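Long-range contacts in glucose dehydrogenase (Serratia sp. FS14, PDB 7CDY), which is a calcium-binding member of the glucose/sorbosone dehydrogenase family, folded as a beta-propeller of antiparallel sheets: residues 7-12 / 336-341; 13-18 / 318-323; 27-32 / 60-65; 50-55 / 79-84. All blocks are in the same frame, centred on the assembly; numbering follows the deposited sequence.

Contact 1 (7-12 / 336-341); sequences LQDGLE and ERDGKL
L7 and Q8 both face L341 across an antiparallel strand pair. L7 N donates to L341 O at 2.8 Å. L341 N returns a bond to Q8 O at 3.0 Å. Two residues opposite one make this a classic beta bulge. L341 CD2 rests against L7 CB at 3.9 Å, and W38 of strand 34-39 touches both leucines. A second irregularity follows, where G10 and L11 both face G339 in a G1 bulge. L11 and G339 exchange two backbone bonds. G10 has positive phi, and its N turns instead to the D338 carboxylate, meeting OD1 at 2.8 Å. D338 CG, anti to the backbone N (chi1 -176°), is placed where OD1 can reach G10 N. The other oxygen, D338 OD2, accepts from a water that also donates to D9 OD2, so the water bridges two carboxylates of like charge. K340 NZ bonds D338 O at 2.7 Å. It also makes a salt bridge with D338 OD2 at 3.3 Å, and a long one with E336 OE1, which probably eases the build-up of negative charge. On the way K340 CD packs against D9 CB at 3.5 Å. The other E336 oxygen, OE2, bonds T334 OG1. E12 OE2 is taken by R34 in a salt bridge. E12 OE1 accepts from a second water, which R337 NE reaches only weakly. In this way the N-terminal strand is hydrogen-bonded to the C-terminal strand 339-345 in one sheet, the ring closure often called velcro in beta-propellers.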
loop_
_atom_site.group_PDB
_atom_site.type_symbol
_atom_site.label_atom_id
_atom_site.label_comp_id
_atom_site.label_asym_id
_atom_site.label_seq_id
_atom_site.Cartn_x
_atom_site.Cartn_y
_atom_site.Cartn_z
ATOM N N LEU A 7 -8.687 15.920 12.211
ATOM C CA LEU A 7 -8.551 17.059 11.313
ATOM C C LEU A 7 -9.686 17.171 10.313
ATOM O O LEU A 7 -9.958 18.276 9.829
ATOM C CB LEU A 7 -7.233 16.968 10.539
ATOM C CG LEU A 7 -5.953 16.843 11.362
ATOM C CD1 LEU A 7 -4.744 16.771 10.444
ATOM C CD2 LEU A 7 -5.832 18.012 12.336
ATOM N N GLN A 8 -10.339 16.063 9.977
ATOM C CA GLN A 8 -11.370 16.073 8.954
ATOM C C GLN A 8 -12.237 14.837 9.133
ATOM O O GLN A 8 -11.736 13.778 9.518
ATOM C CB GLN A 8 -10.749 16.075 7.549
ATOM C CG GLN A 8 -11.759 16.168 6.419
ATOM C CD GLN A 8 -12.542 17.465 6.455
ATOM O OE1 GLN A 8 -11.967 18.540 6.541
ATOM N NE2 GLN A 8 -13.862 17.361 6.388
ATOM N N ASP A 9 -13.527 14.980 8.847
ATOM C CA ASP A 9 -14.461 13.862 8.819
ATOM C C ASP A 9 -15.175 13.817 7.472
ATOM O O ASP A 9 -14.810 14.551 6.545
ATOM C CB ASP A 9 -15.466 13.965 9.976
ATOM C CG ASP A 9 -16.373 15.190 9.868
ATOM O OD1 ASP A 9 -16.138 16.069 9.016
ATOM O OD2 ASP A 9 -17.338 15.268 10.650
ATOM N N GLY A 10 -16.180 12.956 7.348
ATOM C CA GLY A 10 -16.974 12.913 6.131
ATOM C C GLY A 10 -16.248 12.418 4.899
ATOM O O GLY A 10 -16.621 12.783 3.781
ATOM N N LEU A 11 -15.214 11.601 5.068
ATOM C CA LEU A 11 -14.504 11.011 3.939
ATOM C C LEU A 11 -15.050 9.606 3.750
ATOM O O LEU A 11 -15.021 8.808 4.686
ATOM C CB LEU A 11 -13.010 10.943 4.232
ATOM C CG LEU A 11 -12.294 12.287 4.346
ATOM C CD1 LEU A 11 -11.004 12.131 5.121
ATOM C CD2 LEU A 11 -12.040 12.878 2.955
ATOM N N GLU A 12 -15.555 9.300 2.560
ATOM C CA GLU A 12 -16.202 8.004 2.343
ATOM C C GLU A 12 -15.146 6.952 2.020
ATOM O O GLU A 12 -14.592 6.933 0.911
ATOM C CB GLU A 12 -17.259 8.087 1.244
ATOM C CG GLU A 12 -18.059 6.793 1.126
ATOM C CD GLU A 12 -19.105 6.815 0.030
ATOM O OE1 GLU A 12 -19.924 5.868 -0.009
ATOM O OE2 GLU A 12 -19.117 7.755 -0.789
ATOM N N GLU A 336 -14.086 3.916 7.157
ATOM C CA GLU A 336 -15.508 3.877 7.464
ATOM C C GLU A 336 -16.222 4.854 6.547
ATOM O O GLU A 336 -15.593 5.644 5.839
ATOM C CB GLU A 336 -15.780 4.224 8.929
ATOM C CG GLU A 336 -15.180 5.539 9.330
ATOM C CD GLU A 336 -15.206 5.788 10.823
ATOM O OE1 GLU A 336 -16.306 5.747 11.418
ATOM O OE2 GLU A 336 -14.123 6.037 11.399
ATOM N N ARG A 337 -17.556 4.786 6.561
ATOM C CA ARG A 337 -18.364 5.699 5.755
ATOM C C ARG A 337 -18.127 7.152 6.157
ATOM O O ARG A 337 -17.974 8.032 5.299
ATOM C CB ARG A 337 -19.840 5.336 5.906
ATOM C CG ARG A 337 -20.716 5.800 4.771
ATOM C CD ARG A 337 -22.161 5.478 5.054
ATOM N NE ARG A 337 -22.725 4.572 4.076
ATOM C CZ ARG A 337 -23.924 4.004 4.177
ATOM N NH1 ARG A 337 -24.372 3.184 3.231
ATOM N NH2 ARG A 337 -24.688 4.271 5.234
ATOM N N ASP A 338 -18.116 7.423 7.462
ATOM C CA ASP A 338 -17.708 8.724 7.995
ATOM C C ASP A 338 -16.229 8.656 8.375
ATOM O O ASP A 338 -15.838 8.709 9.542
ATOM C CB ASP A 338 -18.594 9.115 9.180
ATOM C CG ASP A 338 -18.283 10.503 9.717
ATOM O OD1 ASP A 338 -17.693 11.327 8.987
ATOM O OD2 ASP A 338 -18.623 10.770 10.891
ATOM N N GLY A 339 -15.400 8.519 7.341
ATOM C CA GLY A 339 -13.979 8.335 7.557
ATOM C C GLY A 339 -13.308 9.609 8.021
ATOM O O GLY A 339 -13.738 10.720 7.703
ATOM N N LYS A 340 -12.219 9.433 8.763
ATOM C CA LYS A 340 -11.526 10.527 9.426
ATOM C C LYS A 340 -10.069 10.618 8.981
ATOM O O LYS A 340 -9.425 9.605 8.673
ATOM C CB LYS A 340 -11.537 10.338 10.955
ATOM C CG LYS A 340 -12.902 10.008 11.574
ATOM C CD LYS A 340 -13.940 11.086 11.330
ATOM C CE LYS A 340 -15.124 10.948 12.298
ATOM N NZ LYS A 340 -15.822 9.642 12.121
ATOM N N LEU A 341 -9.554 11.850 8.981
ATOM C CA LEU A 341 -8.128 12.132 8.931
ATOM C C LEU A 341 -7.690 12.484 10.349
ATOM O O LEU A 341 -8.248 13.406 10.959
ATOM C CB LEU A 341 -7.863 13.314 7.994
ATOM C CG LEU A 341 -6.441 13.878 7.954
ATOM C CD1 LEU A 341 -5.468 12.882 7.334
ATOM C CD2 LEU A 341 -6.444 15.195 7.172
HETATM O O HOH W 1 -18.402 13.125 12.049
HETATM O O HOH W 2 -20.141 3.994 1.979
#

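Contact 2 (13-18 / 318-323); sequences HPWSLA and RIREVR
R320 lies across the indole of W15, its CD over the five-membered ring at 3.9 Å from the centroid, 19° off the normal. This is a CH-pi contact. The R320 guanidinium is turned 20° from the ring plane, with W15 NE1 over one of its faces. R320 CG, anti to the backbone N (chi1 163°), comes 3.4 Å from P14 O. Further along, E321 OE2 accepts from two donors, with a weak third from R323 NE. L17 N donates to the anti lone pair of OE2 at 3.0 Å. R323 NH2 meets OE2 on the syn side at 2.9 Å, out of the carboxylate plane, as a salt bridge. R323 NE is also weakly bonded to L17 O. R323 CG packs on L17 CD1 at 3.7 Å. The strands 14-18 and 319-323 run parallel, but no backbone bond joins them. This is consistent with the innermost strands of adjoining propeller blades, which meet through side chains and water near the central axis. One water donates to both W15 O and R320 O. Another accepts from R320 NE at 2.9 Å. Behind this shell, D335 holds R320 NH2 in a salt bridge, K128 pairs with E321 OE1, and E64 binds both R323 NH2 and S16 OG.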
loop_
_atom_site.group_PDB
_atom_site.type_symbol
_atom_site.label_atom_id
_atom_site.label_comp_id
_atom_site.label_asym_id
_atom_site.label_seq_id
_atom_site.Cartn_x
_atom_site.Cartn_y
_atom_site.Cartn_z
ATOM N N HIS A 13 -14.860 6.081 2.980
ATOM C CA HIS A 13 -13.846 5.046 2.829
ATOM C C HIS A 13 -12.535 5.588 2.243
ATOM O O HIS A 13 -12.101 5.174 1.170
ATOM C CB HIS A 13 -14.380 3.871 2.019
ATOM C CG HIS A 13 -15.509 3.167 2.704
ATOM N ND1 HIS A 13 -15.308 2.294 3.750
ATOM C CD2 HIS A 13 -16.851 3.249 2.533
ATOM C CE1 HIS A 13 -16.477 1.845 4.177
ATOM N NE2 HIS A 13 -17.429 2.410 3.457
ATOM N N PRO A 14 -11.902 6.535 2.924
ATOM C CA PRO A 14 -10.619 7.045 2.434
ATOM C C PRO A 14 -9.584 5.934 2.436
ATOM O O PRO A 14 -9.629 5.013 3.259
ATOM C CB PRO A 14 -10.271 8.145 3.443
ATOM C CG PRO A 14 -10.935 7.678 4.724
ATOM C CD PRO A 14 -12.220 7.022 4.280
ATOM N N TRP A 15 -8.656 6.005 1.485
ATOM C CA TRP A 15 -7.740 4.888 1.279
ATOM C C TRP A 15 -6.281 5.288 1.365
ATOM O O TRP A 15 -5.485 4.559 1.952
ATOM C CB TRP A 15 -8.015 4.217 -0.078
ATOM C CG TRP A 15 -7.634 2.752 -0.148
ATOM C CD1 TRP A 15 -8.430 1.688 0.175
ATOM C CD2 TRP A 15 -6.376 2.206 -0.559
ATOM N NE1 TRP A 15 -7.745 0.511 -0.018
ATOM C CE2 TRP A 15 -6.486 0.799 -0.482
ATOM C CE3 TRP A 15 -5.179 2.766 -1.015
ATOM C CZ2 TRP A 15 -5.429 -0.057 -0.831
ATOM C CZ3 TRP A 15 -4.139 1.920 -1.363
ATOM C CH2 TRP A 15 -4.270 0.520 -1.269
ATOM N N SER A 16 -5.913 6.439 0.813
ATOM C CA SER A 16 -4.518 6.846 0.732
ATOM C C SER A 16 -4.421 8.334 1.009
ATOM O O SER A 16 -5.333 9.100 0.693
ATOM C CB SER A 16 -3.981 6.584 -0.694
ATOM O OG SER A 16 -2.616 6.949 -0.881
ATOM N N LEU A 17 -3.299 8.743 1.591
ATOM C CA LEU A 17 -2.984 10.162 1.676
ATOM C C LEU A 17 -1.532 10.390 1.306
ATOM O O LEU A 17 -0.682 9.512 1.457
ATOM C CB LEU A 17 -3.303 10.769 3.049
ATOM C CG LEU A 17 -2.318 10.511 4.180
ATOM C CD1 LEU A 17 -1.239 11.596 4.280
ATOM C CD2 LEU A 17 -3.057 10.383 5.510
ATOM N N ALA A 18 -1.251 11.619 0.882
ATOM C CA ALA A 18 0.105 12.004 0.531
ATOM C C ALA A 18 0.297 13.492 0.766
ATOM O O ALA A 18 -0.544 14.304 0.379
ATOM C CB ALA A 18 0.403 11.698 -0.933
ATOM N N ARG A 318 -11.042 1.625 12.319
ATOM C CA ARG A 318 -10.238 0.803 11.424
ATOM C C ARG A 318 -9.165 1.672 10.782
ATOM O O ARG A 318 -9.487 2.626 10.067
ATOM C CB ARG A 318 -11.150 0.240 10.340
ATOM C CG ARG A 318 -12.224 -0.698 10.888
ATOM C CD ARG A 318 -13.338 -0.927 9.874
ATOM N NE ARG A 318 -12.842 -1.226 8.530
ATOM C CZ ARG A 318 -12.448 -2.430 8.128
ATOM N NH1 ARG A 318 -12.476 -3.460 8.966
ATOM N NH2 ARG A 318 -12.014 -2.608 6.886
ATOM N N ILE A 319 -7.894 1.368 11.024
ATOM C CA ILE A 319 -6.806 2.219 10.540
ATOM C C ILE A 319 -6.348 1.717 9.173
ATOM O O ILE A 319 -5.790 0.623 9.058
ATOM C CB ILE A 319 -5.649 2.315 11.542
ATOM C CG1 ILE A 319 -6.145 2.820 12.910
ATOM C CG2 ILE A 319 -4.553 3.230 10.996
ATOM C CD1 ILE A 319 -6.990 4.087 12.850
ATOM N N ARG A 320 -6.600 2.522 8.142
ATOM C CA ARG A 320 -6.371 2.154 6.752
ATOM C C ARG A 320 -5.046 2.668 6.203
ATOM O O ARG A 320 -4.432 2.015 5.342
ATOM C CB ARG A 320 -7.520 2.722 5.907
ATOM C CG ARG A 320 -7.304 2.801 4.392
ATOM C CD ARG A 320 -7.287 1.442 3.696
ATOM N NE ARG A 320 -8.588 0.780 3.693
ATOM C CZ ARG A 320 -8.767 -0.502 3.383
ATOM N NH1 ARG A 320 -7.732 -1.265 3.054
ATOM N NH2 ARG A 320 -9.981 -1.030 3.419
ATOM N N GLU A 321 -4.590 3.826 6.669
ATOM C CA GLU A 321 -3.432 4.494 6.086
ATOM C C GLU A 321 -2.612 5.112 7.203
ATOM O O GLU A 321 -3.174 5.586 8.197
ATOM C CB GLU A 321 -3.887 5.613 5.126
ATOM C CG GLU A 321 -2.755 6.490 4.535
ATOM C CD GLU A 321 -1.909 5.748 3.505
ATOM O OE1 GLU A 321 -1.394 4.653 3.814
ATOM O OE2 GLU A 321 -1.742 6.259 2.374
ATOM N N VAL A 322 -1.286 5.073 7.049
ATOM C CA VAL A 322 -0.346 5.682 7.987
ATOM C C VAL A 322 0.743 6.381 7.190
ATOM O O VAL A 322 1.396 5.751 6.350
ATOM C CB VAL A 322 0.334 4.609 8.860
ATOM C CG1 VAL A 322 1.165 5.278 9.941
ATOM C CG2 VAL A 322 -0.675 3.646 9.472
ATOM N N ARG A 323 0.974 7.664 7.470
ATOM C CA ARG A 323 2.097 8.367 6.855
ATOM C C ARG A 323 2.825 9.179 7.913
ATOM O O ARG A 323 2.207 9.717 8.837
ATOM C CB ARG A 323 1.666 9.300 5.706
ATOM C CG ARG A 323 0.971 8.615 4.544
ATOM C CD ARG A 323 1.919 7.802 3.636
ATOM N NE ARG A 323 1.122 7.044 2.673
ATOM C CZ ARG A 323 1.558 6.058 1.892
ATOM N NH1 ARG A 323 2.830 5.676 1.918
ATOM N NH2 ARG A 323 0.687 5.453 1.087
HETATM O O HOH W 3 -10.737 2.435 2.772
HETATM O O HOH W 4 -4.144 2.181 2.444
#

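Contact 3 (27-32 / 60-65); sequences LITERP and GGLLEV
T29 reaches from strand 27-30 into the backbone of L63 and the side chains beside it. Its CB lies 3.4 Å from L63 O and also touches L62 CD2. From there the side chain forks. The hydroxyl branch sits between the backbone N and the carbonyl carbon (chi1 62°), and OG1 donates to L63 O at 2.7 Å. The bond runs nearly along the C=O axis. OG1 also accepts weakly from S16 N. The methyl branch, CG2, is likewise 3.4 Å from L63 O, and it touches L62 CD2 at 3.8 Å and V65 CB at 3.7 Å. V65 CG2 then meets L27 CD1 at 3.9 Å, the two side chains crossing at about a right angle. At the other end R31 O accepts from L62 N at 2.9 Å. G61 CA approaches the same oxygen in a CH...O contact. L62 O is buried without a hydrogen-bond partner in the model, though R31 CA points at it from 3.4 Å. The contact joins two sheets of the propeller. Strand 26-30 lies between strands 3-19 and 34-39 in one, with W15 and L35 touching T29. Strand 62-67 pairs with strand 76-84 in the other, whose V77 touches L27 and V65.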
loop_
_atom_site.group_PDB
_atom_site.type_symbol
_atom_site.label_atom_id
_atom_site.label_comp_id
_atom_site.label_asym_id
_atom_site.label_seq_id
_atom_site.Cartn_x
_atom_site.Cartn_y
_atom_site.Cartn_z
ATOM N N LEU A 27 -3.127 15.308 -0.233
ATOM C CA LEU A 27 -4.100 14.689 -1.113
ATOM C C LEU A 27 -4.643 13.439 -0.438
ATOM O O LEU A 27 -3.904 12.727 0.247
ATOM C CB LEU A 27 -3.451 14.317 -2.450
ATOM C CG LEU A 27 -3.006 15.480 -3.349
ATOM C CD1 LEU A 27 -2.162 14.978 -4.507
ATOM C CD2 LEU A 27 -4.199 16.263 -3.864
ATOM N N ILE A 28 -5.935 13.179 -0.637
ATOM C CA ILE A 28 -6.620 12.039 -0.035
ATOM C C ILE A 28 -7.472 11.387 -1.103
ATOM O O ILE A 28 -8.213 12.077 -1.805
ATOM C CB ILE A 28 -7.538 12.479 1.125
ATOM C CG1 ILE A 28 -6.750 13.240 2.185
ATOM C CG2 ILE A 28 -8.250 11.275 1.742
ATOM C CD1 ILE A 28 -7.593 13.709 3.363
ATOM N N THR A 29 -7.407 10.062 -1.207
ATOM C CA THR A 29 -8.350 9.337 -2.040
ATOM C C THR A 29 -9.509 8.816 -1.201
ATOM O O THR A 29 -9.327 8.372 -0.063
ATOM C CB THR A 29 -7.691 8.162 -2.768
ATOM O OG1 THR A 29 -7.196 7.222 -1.803
ATOM C CG2 THR A 29 -6.550 8.651 -3.656
ATOM N N GLU A 30 -10.700 8.875 -1.785
ATOM C CA GLU A 30 -11.864 8.154 -1.288
ATOM C C GLU A 30 -12.066 6.985 -2.240
ATOM O O GLU A 30 -12.160 7.182 -3.463
ATOM C CB GLU A 30 -13.099 9.054 -1.289
ATOM C CG GLU A 30 -13.030 10.229 -0.314
ATOM C CD GLU A 30 -14.232 11.138 -0.457
ATOM O OE1 GLU A 30 -15.185 11.002 0.349
ATOM O OE2 GLU A 30 -14.263 11.950 -1.394
ATOM N N ARG A 31 -12.091 5.773 -1.689
ATOM C CA ARG A 31 -12.185 4.572 -2.518
ATOM C C ARG A 31 -13.299 4.606 -3.558
ATOM O O ARG A 31 -13.065 4.127 -4.680
ATOM C CB ARG A 31 -12.239 3.303 -1.646
ATOM C CG ARG A 31 -12.036 2.017 -2.435
ATOM C CD ARG A 31 -11.995 0.782 -1.529
ATOM N NE ARG A 31 -13.229 0.670 -0.752
ATOM C CZ ARG A 31 -13.357 -0.001 0.388
ATOM N NH1 ARG A 31 -12.323 -0.653 0.906
ATOM N NH2 ARG A 31 -14.532 -0.030 1.001
ATOM N N PRO A 32 -14.495 5.145 -3.290
ATOM C CA PRO A 32 -15.519 5.182 -4.346
ATOM C C PRO A 32 -15.095 5.890 -5.625
ATOM O O PRO A 32 -15.750 5.692 -6.659
ATOM C CB PRO A 32 -16.699 5.891 -3.668
ATOM C CG PRO A 32 -16.541 5.562 -2.247
ATOM C CD PRO A 32 -15.059 5.535 -1.986
ATOM N N GLY A 60 -12.207 -2.764 -4.208
ATOM C CA GLY A 60 -11.621 -1.972 -5.262
ATOM C C GLY A 60 -12.164 -0.560 -5.340
ATOM O O GLY A 60 -13.224 -0.230 -4.811
ATOM N N GLY A 61 -11.417 0.279 -6.039
ATOM C CA GLY A 61 -11.844 1.629 -6.357
ATOM C C GLY A 61 -10.630 2.485 -6.628
ATOM O O GLY A 61 -9.660 2.015 -7.235
ATOM N N LEU A 62 -10.654 3.733 -6.174
ATOM C CA LEU A 62 -9.475 4.577 -6.252
ATOM C C LEU A 62 -8.628 4.287 -5.025
ATOM O O LEU A 62 -9.134 4.342 -3.895
ATOM C CB LEU A 62 -9.864 6.057 -6.304
ATOM C CG LEU A 62 -8.698 7.039 -6.413
ATOM C CD1 LEU A 62 -7.929 6.814 -7.710
ATOM C CD2 LEU A 62 -9.223 8.468 -6.357
ATOM N N LEU A 63 -7.363 3.924 -5.252
ATOM C CA LEU A 63 -6.495 3.397 -4.206
ATOM C C LEU A 63 -5.401 4.402 -3.844
ATOM O O LEU A 63 -5.692 5.384 -3.156
ATOM C CB LEU A 63 -5.977 2.001 -4.575
ATOM C CG LEU A 63 -7.112 1.017 -4.919
ATOM C CD1 LEU A 63 -6.565 -0.283 -5.493
ATOM C CD2 LEU A 63 -8.041 0.734 -3.730
ATOM N N GLU A 64 -4.151 4.191 -4.263
ATOM C CA GLU A 64 -3.052 5.030 -3.794
ATOM C C GLU A 64 -2.979 6.351 -4.549
ATOM O O GLU A 64 -3.200 6.401 -5.761
ATOM C CB GLU A 64 -1.710 4.301 -3.967
ATOM C CG GLU A 64 -0.540 4.906 -3.181
ATOM C CD GLU A 64 -0.444 4.345 -1.782
ATOM O OE1 GLU A 64 -1.412 4.490 -0.995
ATOM O OE2 GLU A 64 0.593 3.726 -1.454
ATOM N N VAL A 65 -2.598 7.408 -3.833
ATOM C CA VAL A 65 -2.137 8.657 -4.432
ATOM C C VAL A 65 -0.690 8.869 -4.006
ATOM O O VAL A 65 -0.357 8.753 -2.821
ATOM C CB VAL A 65 -3.037 9.853 -4.060
ATOM C CG1 VAL A 65 -3.159 10.057 -2.540
ATOM C CG2 VAL A 65 -2.531 11.126 -4.735
#

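Contact 4 (50-55 / 79-84); sequences GVPQVY and LSFAEP
V51 CG1 touches L79 CD1 at the start of the contact, 4.4 Å away, while V51 also leans on L62. P52 carries more of the packing. Its CD lies 3.8 Å from L79 CD1, and its CG sits over one face of the F81 ring. P52 CG is 4.0 Å from the centroid of that ring, 13° off the normal, a CH-pi contact. CG is offset toward the ring rim on the CE1 side, and P52 CB is near CZ and CE2. The side chain of Q53 turns outward, but its backbone O comes 3.8 Å from F81 CE2. V54 follows with its CG1 branch against F81 CB at 3.7 Å. F81 is thus met by three consecutive residues of the loop. V54 CA also makes a CH...O contact with A82 O. The same oxygen accepts from Y55 N at 2.8 Å in a nearly straight bond (169°), with the donor well above the carbonyl plane. It is the one hydrogen bond between the two segments. Y55 CB packs on A82 CB at 3.9 Å and against P84 CD. A82 CB lies at the edge of the Y55 ring, near its plane, and the phenol leads away from the strand. The loop 50-55, between strands 43-44 and 62-67, thus lies over strand 76-84. That strand is flanked in its sheet by strands 62-67 and 90-99. F109 of strand 109-114 touches P52, L79 and F81, and F125 reaches Y55 and A82.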
loop_
_atom_site.group_PDB
_atom_site.type_symbol
_atom_site.label_atom_id
_atom_site.label_comp_id
_atom_site.label_asym_id
_atom_site.label_seq_id
_atom_site.Cartn_x
_atom_site.Cartn_y
_atom_site.Cartn_z
ATOM N N GLY A 50 -10.666 15.233 -13.520
ATOM C CA GLY A 50 -9.703 14.505 -14.333
ATOM C C GLY A 50 -9.241 13.176 -13.776
ATOM O O GLY A 50 -8.320 12.571 -14.336
ATOM N N VAL A 51 -9.832 12.719 -12.682
ATOM C CA VAL A 51 -9.469 11.460 -12.037
ATOM C C VAL A 51 -10.068 10.316 -12.851
ATOM O O VAL A 51 -11.205 10.436 -13.328
ATOM C CB VAL A 51 -9.973 11.469 -10.583
ATOM C CG1 VAL A 51 -9.811 10.123 -9.899
ATOM C CG2 VAL A 51 -9.270 12.569 -9.794
ATOM N N PRO A 52 -9.364 9.197 -13.031
ATOM C CA PRO A 52 -9.937 8.084 -13.802
ATOM C C PRO A 52 -11.186 7.529 -13.132
ATOM O O PRO A 52 -11.325 7.560 -11.909
ATOM C CB PRO A 52 -8.811 7.042 -13.800
ATOM C CG PRO A 52 -8.013 7.359 -12.560
ATOM C CD PRO A 52 -8.015 8.870 -12.537
ATOM N N GLN A 53 -12.101 7.020 -13.949
ATOM C CA GLN A 53 -13.167 6.183 -13.418
ATOM C C GLN A 53 -12.577 4.853 -12.960
ATOM O O GLN A 53 -11.522 4.418 -13.436
ATOM C CB GLN A 53 -14.238 5.956 -14.482
ATOM C CG GLN A 53 -14.897 7.252 -14.942
ATOM C CD GLN A 53 -16.029 6.996 -15.916
ATOM O OE1 GLN A 53 -15.814 6.881 -17.122
ATOM N NE2 GLN A 53 -17.241 6.899 -15.399
ATOM N N VAL A 54 -13.244 4.216 -11.992
ATOM C CA VAL A 54 -12.675 3.069 -11.300
ATOM C C VAL A 54 -13.702 1.945 -11.224
ATOM O O VAL A 54 -14.894 2.133 -11.470
ATOM C CB VAL A 54 -12.152 3.439 -9.895
ATOM C CG1 VAL A 54 -11.110 4.565 -9.973
ATOM C CG2 VAL A 54 -13.313 3.825 -8.995
ATOM N N TYR A 55 -13.220 0.770 -10.835
ATOM C CA TYR A 55 -14.069 -0.366 -10.489
ATOM C C TYR A 55 -14.310 -0.273 -8.988
ATOM O O TYR A 55 -13.492 -0.725 -8.181
ATOM C CB TYR A 55 -13.349 -1.650 -10.882
ATOM C CG TYR A 55 -14.069 -2.952 -10.637
ATOM C CD1 TYR A 55 -15.000 -3.439 -11.543
ATOM C CD2 TYR A 55 -13.763 -3.730 -9.523
ATOM C CE1 TYR A 55 -15.631 -4.657 -11.330
ATOM C CE2 TYR A 55 -14.383 -4.943 -9.309
ATOM C CZ TYR A 55 -15.311 -5.392 -10.210
ATOM O OH TYR A 55 -15.919 -6.607 -9.977
ATOM N N LEU A 79 -1.439 7.633 -9.450
ATOM C CA LEU A 79 -2.589 7.001 -8.808
ATOM C C LEU A 79 -2.592 5.523 -9.139
ATOM O O LEU A 79 -2.257 5.132 -10.261
ATOM C CB LEU A 79 -3.918 7.587 -9.318
ATOM C CG LEU A 79 -4.193 9.067 -9.089
ATOM C CD1 LEU A 79 -5.461 9.487 -9.845
ATOM C CD2 LEU A 79 -4.331 9.370 -7.604
ATOM N N SER A 80 -2.993 4.701 -8.178
ATOM C CA SER A 80 -3.352 3.325 -8.465
ATOM C C SER A 80 -4.851 3.154 -8.255
ATOM O O SER A 80 -5.472 3.898 -7.479
ATOM C CB SER A 80 -2.544 2.335 -7.627
ATOM O OG SER A 80 -3.000 2.346 -6.286
ATOM N N PHE A 81 -5.446 2.203 -8.977
ATOM C CA PHE A 81 -6.892 2.012 -8.919
ATOM C C PHE A 81 -7.262 0.652 -9.480
ATOM O O PHE A 81 -6.512 0.044 -10.244
ATOM C CB PHE A 81 -7.667 3.133 -9.636
ATOM C CG PHE A 81 -7.348 3.282 -11.125
ATOM C CD1 PHE A 81 -6.166 3.886 -11.551
ATOM C CD2 PHE A 81 -8.262 2.857 -12.092
ATOM C CE1 PHE A 81 -5.896 4.047 -12.914
ATOM C CE2 PHE A 81 -7.999 3.018 -13.458
ATOM C CZ PHE A 81 -6.816 3.608 -13.860
ATOM N N ALA A 82 -8.435 0.173 -9.080
ATOM C CA ALA A 82 -9.009 -0.996 -9.726
ATOM C C ALA A 82 -9.667 -0.545 -11.022
ATOM O O ALA A 82 -10.435 0.425 -11.030
ATOM C CB ALA A 82 -10.048 -1.632 -8.806
ATOM N N GLU A 83 -9.360 -1.242 -12.114
ATOM C CA GLU A 83 -9.812 -0.870 -13.442
ATOM C C GLU A 83 -10.603 -2.018 -14.058
ATOM O O GLU A 83 -10.103 -3.153 -14.095
ATOM C CB GLU A 83 -8.605 -0.549 -14.325
ATOM C CG GLU A 83 -8.975 -0.155 -15.749
ATOM C CD GLU A 83 -7.765 -0.064 -16.657
ATOM O OE1 GLU A 83 -7.090 -1.095 -16.838
ATOM O OE2 GLU A 83 -7.473 1.032 -17.178
ATOM N N PRO A 84 -11.820 -1.776 -14.546
ATOM C CA PRO A 84 -12.597 -2.850 -15.173
ATOM C C PRO A 84 -11.946 -3.324 -16.457
ATOM O O PRO A 84 -11.170 -2.622 -17.099
ATOM C CB PRO A 84 -13.953 -2.202 -15.488
ATOM C CG PRO A 84 -13.856 -0.798 -15.104
ATOM C CD PRO A 84 -12.473 -0.465 -14.644
#

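Contacts 1, 2 and 3 touch one another. Contacts 1 and 2 share strand 3-19, and their centres are 10 Å apart. Strand 26-30 of contact 3 is the next strand in the same sheet. Contact 4 shares the neighbouring sheet with contact 3, whose centre lies 8 Å away, and the two are joined by strands 62-67 and 76-84. Contacts 1 and 4 do not touch; their centres are 21 Å apart. Along the chain, contact 1 encloses the other three, contact 2 encloses contacts 3 and 4, and the segments of 3 and 4 alternate. The set therefore runs from the joined chain ends into the next sheet of the propeller.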